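Cys-Gly metallodipeptidase DUG1 (Saccharomyces cerevisiae, PDB 4G1P) hydrolyses the dipeptide Cys-Gly as a metal-dependent M20-family dipeptidase and is the catalytic component of the complex that degrades glutathione in yeast. Local coordinates at residues K94-Y100 / G192-I198; L163-F167 / G188-G192. All coordinates share one frame. Residue numbers count along the deposited sequence, not the author numbering.

Contact 1: K94-Y100 / G192-I198; sequences KKTVLVY and GVDAVCI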
loop_
_atom_site.group_PDB
_atom_site.type_symbol
_atom_site.label_atom_id
_atom_site.label_comp_id
_atom_site.label_asym_id
_atom_site.label_seq_id
_atom_site.Cartn_x
_atom_site.Cartn_y
_atom_site.Cartn_z
ATOM N N LYS A 94 -51.639 8.460 11.592
ATOM C CA LYS A 94 -50.355 8.860 12.136
ATOM C C LYS A 94 -49.422 9.330 11.034
ATOM O O LYS A 94 -49.564 8.931 9.875
ATOM C CB LYS A 94 -49.724 7.717 12.924
ATOM C CG LYS A 94 -50.471 7.369 14.202
ATOM C CD LYS A 94 -49.559 6.623 15.169
ATOM C CE LYS A 94 -50.244 6.314 16.484
ATOM N NZ LYS A 94 -50.878 4.981 16.438
ATOM N N LYS A 95 -48.477 10.193 11.384
ATOM C CA LYS A 95 -47.437 10.560 10.438
ATOM C C LYS A 95 -46.497 9.371 10.165
ATOM O O LYS A 95 -46.341 8.463 10.989
ATOM C CB LYS A 95 -46.655 11.764 10.954
ATOM C CG LYS A 95 -47.494 13.007 11.090
ATOM C CD LYS A 95 -46.752 14.079 11.874
ATOM C CE LYS A 95 -47.617 15.319 12.111
ATOM N NZ LYS A 95 -46.910 16.380 12.890
ATOM N N THR A 96 -45.879 9.370 8.997
ATOM C CA THR A 96 -44.924 8.325 8.674
ATOM C C THR A 96 -43.494 8.858 8.620
ATOM O O THR A 96 -43.190 9.738 7.823
ATOM C CB THR A 96 -45.274 7.671 7.350
ATOM O OG1 THR A 96 -46.536 7.014 7.485
ATOM C CG2 THR A 96 -44.218 6.658 6.968
ATOM N N VAL A 97 -42.624 8.347 9.481
ATOM C CA VAL A 97 -41.221 8.741 9.428
ATOM C C VAL A 97 -40.350 7.637 8.831
ATOM O O VAL A 97 -40.379 6.492 9.277
ATOM C CB VAL A 97 -40.667 9.115 10.810
ATOM C CG1 VAL A 97 -39.220 9.548 10.688
ATOM C CG2 VAL A 97 -41.489 10.222 11.417
ATOM N N LEU A 98 -39.591 7.990 7.802
ATOM C CA LEU A 98 -38.626 7.067 7.224
ATOM C C LEU A 98 -37.282 7.301 7.892
ATOM O O LEU A 98 -36.789 8.445 7.944
ATOM C CB LEU A 98 -38.517 7.273 5.713
ATOM C CG LEU A 98 -37.406 6.519 4.973
ATOM C CD1 LEU A 98 -37.452 5.069 5.333
ATOM C CD2 LEU A 98 -37.569 6.648 3.483
ATOM N N VAL A 99 -36.703 6.227 8.430
ATOM C CA VAL A 99 -35.342 6.304 8.950
ATOM C C VAL A 99 -34.381 5.516 8.080
ATOM O O VAL A 99 -34.667 4.389 7.672
ATOM C CB VAL A 99 -35.225 5.859 10.432
ATOM C CG1 VAL A 99 -35.996 6.808 11.324
ATOM C CG2 VAL A 99 -35.702 4.423 10.621
ATOM N N TYR A 100 -33.241 6.135 7.800
ATOM C CA TYR A 100 -32.186 5.533 6.995
ATOM C C TYR A 100 -30.900 5.409 7.798
ATOM O O TYR A 100 -30.574 6.287 8.615
ATOM C CB TYR A 100 -31.920 6.400 5.775
ATOM C CG TYR A 100 -30.563 6.198 5.142
ATOM C CD1 TYR A 100 -29.439 6.889 5.602
ATOM C CD2 TYR A 100 -30.408 5.343 4.061
ATOM C CE1 TYR A 100 -28.208 6.699 5.034
ATOM C CE2 TYR A 100 -29.182 5.163 3.474
ATOM C CZ TYR A 100 -28.088 5.841 3.963
ATOM O OH TYR A 100 -26.872 5.656 3.370
ATOM N N GLY A 192 -46.160 7.148 1.240
ATOM C CA GLY A 192 -46.807 7.913 2.291
ATOM C C GLY A 192 -45.901 8.679 3.242
ATOM O O GLY A 192 -46.376 9.255 4.224
ATOM N N VAL A 193 -44.604 8.699 2.948
ATOM C CA VAL A 193 -43.622 9.244 3.875
ATOM C C VAL A 193 -43.828 10.736 4.126
ATOM O O VAL A 193 -44.014 11.506 3.189
ATOM C CB VAL A 193 -42.183 8.981 3.387
ATOM C CG1 VAL A 193 -41.199 9.659 4.294
ATOM C CG2 VAL A 193 -41.906 7.489 3.336
ATOM N N ASP A 194 -43.796 11.137 5.393
ATOM C CA ASP A 194 -43.970 12.542 5.740
ATOM C C ASP A 194 -42.671 13.243 6.120
ATOM O O ASP A 194 -42.618 14.472 6.210
ATOM C CB ASP A 194 -44.983 12.684 6.875
ATOM C CG ASP A 194 -46.328 12.136 6.505
ATOM O OD1 ASP A 194 -46.840 12.518 5.433
ATOM O OD2 ASP A 194 -46.857 11.301 7.262
ATOM N N ALA A 195 -41.625 12.464 6.346
ATOM C CA ALA A 195 -40.403 13.018 6.893
ATOM C C ALA A 195 -39.355 11.940 6.894
ATOM O O ALA A 195 -39.678 10.754 6.950
ATOM C CB ALA A 195 -40.631 13.531 8.313
ATOM N N VAL A 196 -38.100 12.364 6.827
ATOM C CA VAL A 196 -36.983 11.448 6.868
ATOM C C VAL A 196 -36.003 11.870 7.955
ATOM O O VAL A 196 -35.626 13.045 8.046
ATOM C CB VAL A 196 -36.280 11.375 5.515
ATOM C CG1 VAL A 196 -34.957 10.607 5.631
ATOM C CG2 VAL A 196 -37.201 10.733 4.490
ATOM N N CYS A 197 -35.617 10.905 8.791
ATOM C CA CYS A 197 -34.588 11.119 9.796
ATOM C C CYS A 197 -33.374 10.214 9.560
ATOM O O CYS A 197 -33.514 9.032 9.220
ATOM C CB CYS A 197 -35.136 10.867 11.191
ATOM S SG CYS A 197 -33.966 11.417 12.414
ATOM N N ILE A 198 -32.182 10.769 9.741
ATOM C CA ILE A 198 -30.958 10.006 9.569
ATOM C C ILE A 198 -30.067 10.213 10.771
ATOM O O ILE A 198 -29.816 11.354 11.171
ATOM C CB ILE A 198 -30.181 10.453 8.325
ATOM C CG1 ILE A 198 -30.919 10.060 7.056
ATOM C CG2 ILE A 198 -28.800 9.826 8.302
ATOM C CD1 ILE A 198 -30.282 10.633 5.792
HETATM O O HOH W 1 -48.636 9.281 6.511
#
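Gly192 opens the approach to the strand: a water lies within hydrogen-bonding distance of Gly192 O (3.2 Å), Asp194 OD2 (2.8 Å) and Thr96 OG1 (3.2 Å). Val193 places CG1 3.9 Å from Leu98 CB, on the face where Leu433 of helix 426-433 packs. Asp194 then pairs with a single residue twice, OD2 accepting from Thr96 N (2.8 Å, 165°) and its own N donating to Thr96 O (2.9 Å). Ala195 O takes Leu98 N at 2.9 Å. Parallel pairing is set by Leu98 with Val196 and Val99 with Cys197; the axes of strands 96-100 and 195-198 approach to 4.6 Å, with 30° between directions. Val196 brings CG2 to 3.9 Å from Leu98 CB, while its CA lies 3.2 Å from Leu98 O in a CA-H...O contact. Cys197 N donates to Leu98 O (2.9 Å) and Cys197 O accepts Tyr100 N (3.2 Å); its CB meets Val99 CG1 at 4.2 Å, on the face packed by Tyr471 of helix 458-477. Ile198 CG1 ends 3.8 Å from Tyr100 CD1, close to Asp200, a zinc ligand. The chemistry therefore grades from hydrated, carboxylate-assisted pairing to apolar-flanked backbone bonding in the catalytic-domain sheet near the metal site.

Contact 2: L163-F167 / G188-G192; sequences LVTCF and GYFKG
Build 163-167 as an extended strand, phi/psi running from -90/140 at Leu163 to -108/115 at Phe167, and 188-192 as a loop whose first four residues, Gly188 to Lys191, form a type I beta turn closed by Lys191 N to Gly188 O at 3.1 Å. The turn's central residues, Tyr189 (-59/-30) and Phe190 (-101/13), supply both rings that meet the strand. The backbones stay well separated, the nearest CA pair, Val164 and Phe190, being 8.1 Å apart, so side chains span the gap. Val164 (chi1 173°, t) and Cys166 (chi1 180°, t) point their CB atoms toward the turn, whereas Thr165 between them points away. Tyr189 takes chi1 -161° (t) and chi2 -78°, setting CE1 3.9 Å from Val164 CG1; its OH is bonded to the backbone O of Asp60. Phe190 takes chi1 -62° (m) and chi2 -38°; its CB starts sideways, yet the ring comes nearer, with CE1 4.1 Å from Val164 CG1 and CZ 4.0 Å from Cys166 SG. Val164 CG1 lies at the edge of both rings. Cys166 SG sits 5.2 Å from the centroid of the Phe190 ring, 69° off its normal, an oblique sulfur-aromatic contact. The arrangement joins the loop after helix 178-185 to one face of the catalytic-domain sheet. Its chemistry is mainly apolar, with one sulfur-aromatic contact and no polar bond between the two segments, implying cohesion through shape and dispersion.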
loop_
_atom_site.group_PDB
_atom_site.type_symbol
_atom_site.label_atom_id
_atom_site.label_comp_id
_atom_site.label_asym_id
_atom_site.label_seq_id
_atom_site.Cartn_x
_atom_site.Cartn_y
_atom_site.Cartn_z
ATOM N N LEU A 163 -43.315 3.892 11.449
ATOM C CA LEU A 163 -41.912 3.882 11.112
ATOM C C LEU A 163 -41.688 3.120 9.819
ATOM O O LEU A 163 -42.326 2.108 9.570
ATOM C CB LEU A 163 -41.093 3.262 12.236
ATOM C CG LEU A 163 -39.636 3.694 12.138
ATOM C CD1 LEU A 163 -39.532 5.203 12.390
ATOM C CD2 LEU A 163 -38.766 2.902 13.106
ATOM N N VAL A 164 -40.795 3.628 8.987
ATOM C CA VAL A 164 -40.444 2.974 7.740
ATOM C C VAL A 164 -38.940 2.998 7.672
ATOM O O VAL A 164 -38.312 3.987 8.051
ATOM C CB VAL A 164 -41.039 3.691 6.521
ATOM C CG1 VAL A 164 -40.517 3.095 5.226
ATOM C CG2 VAL A 164 -42.534 3.593 6.560
ATOM N N THR A 165 -38.360 1.902 7.209
ATOM C CA THR A 165 -36.937 1.711 7.326
ATOM C C THR A 165 -36.315 1.604 5.964
ATOM O O THR A 165 -36.919 1.083 5.045
ATOM C CB THR A 165 -36.633 0.455 8.165
ATOM O OG1 THR A 165 -35.583 0.749 9.066
ATOM C CG2 THR A 165 -36.183 -0.686 7.332
ATOM N N CYS A 166 -35.104 2.121 5.834
ATOM C CA CYS A 166 -34.336 1.978 4.609
ATOM C C CYS A 166 -32.838 1.852 4.961
ATOM O O CYS A 166 -32.116 2.841 5.046
ATOM C CB CYS A 166 -34.608 3.160 3.671
ATOM S SG CYS A 166 -33.693 3.085 2.105
ATOM N N PHE A 167 -32.391 0.623 5.191
ATOM C CA PHE A 167 -31.027 0.345 5.648
ATOM C C PHE A 167 -30.190 -0.289 4.529
ATOM O O PHE A 167 -30.488 -1.396 4.073
ATOM C CB PHE A 167 -31.066 -0.601 6.857
ATOM C CG PHE A 167 -31.740 -0.020 8.084
ATOM C CD1 PHE A 167 -31.754 1.350 8.316
ATOM C CD2 PHE A 167 -32.344 -0.857 9.026
ATOM C CE1 PHE A 167 -32.373 1.883 9.463
ATOM C CE2 PHE A 167 -32.965 -0.337 10.180
ATOM C CZ PHE A 167 -32.972 1.033 10.401
ATOM N N GLY A 188 -44.057 4.332 -4.485
ATOM C CA GLY A 188 -44.259 2.928 -4.183
ATOM C C GLY A 188 -44.114 2.695 -2.699
ATOM O O GLY A 188 -44.951 3.158 -1.917
ATOM N N TYR A 189 -43.049 1.999 -2.301
ATOM C CA TYR A 189 -42.852 1.663 -0.890
ATOM C C TYR A 189 -42.792 2.909 -0.013
ATOM O O TYR A 189 -43.201 2.860 1.133
ATOM C CB TYR A 189 -41.597 0.808 -0.688
ATOM C CG TYR A 189 -41.565 0.046 0.611
ATOM C CD1 TYR A 189 -41.248 0.678 1.802
ATOM C CD2 TYR A 189 -41.837 -1.312 0.644
ATOM C CE1 TYR A 189 -41.226 -0.015 3.001
ATOM C CE2 TYR A 189 -41.812 -2.021 1.838
ATOM C CZ TYR A 189 -41.510 -1.365 3.011
ATOM O OH TYR A 189 -41.491 -2.051 4.199
ATOM N N PHE A 190 -42.312 4.024 -0.562
ATOM C CA PHE A 190 -42.136 5.253 0.205
ATOM C C PHE A 190 -43.238 6.298 -0.015
ATOM O O PHE A 190 -43.076 7.457 0.388
ATOM C CB PHE A 190 -40.803 5.893 -0.150
ATOM C CG PHE A 190 -39.619 5.039 0.173
ATOM C CD1 PHE A 190 -39.599 4.264 1.322
ATOM C CD2 PHE A 190 -38.527 5.000 -0.678
ATOM C CE1 PHE A 190 -38.504 3.480 1.626
ATOM C CE2 PHE A 190 -37.428 4.218 -0.375
ATOM C CZ PHE A 190 -37.417 3.456 0.781
ATOM N N LYS A 191 -44.346 5.890 -0.636
ATOM C CA LYS A 191 -45.386 6.829 -1.058
ATOM C C LYS A 191 -45.930 7.716 0.064
ATOM O O LYS A 191 -46.111 8.921 -0.130
ATOM C CB LYS A 191 -46.532 6.119 -1.797
ATOM C CG LYS A 191 -47.610 5.501 -0.915
ATOM C CD LYS A 191 -48.726 4.887 -1.769
ATOM C CE LYS A 191 -49.725 4.057 -0.942
ATOM N NZ LYS A 191 -50.735 4.876 -0.189
ATOM N N GLY A 192 -46.160 7.148 1.240
ATOM C CA GLY A 192 -46.807 7.913 2.291
ATOM C C GLY A 192 -45.901 8.679 3.242
ATOM O O GLY A 192 -46.376 9.255 4.224
#

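In the fold
Contacts 1 and 2 meet in the same sheet, their centres about 7 Å apart, because strand 96-102 lies between strands 162-168 and 195-198. Val99 N to Val164 O (2.8 Å) and Val97 O to Val164 N (2.9 Å), both probable hydrogen bonds, tie the two directly. Contact 2 is nested within the chain loop closed by contact 1; segments 188-192 and 192-198 share Gly192, which takes part only in contact 1. They differ in chemistry: contact 1, burying 545 Å², is edge-to-edge backbone pairing that runs from a partly exposed, hydrated end into the interior, whereas contact 2, at 160 Å², joins fully buried side chains. Phe190 also touches Leu98, linking the turn to strand 96-102.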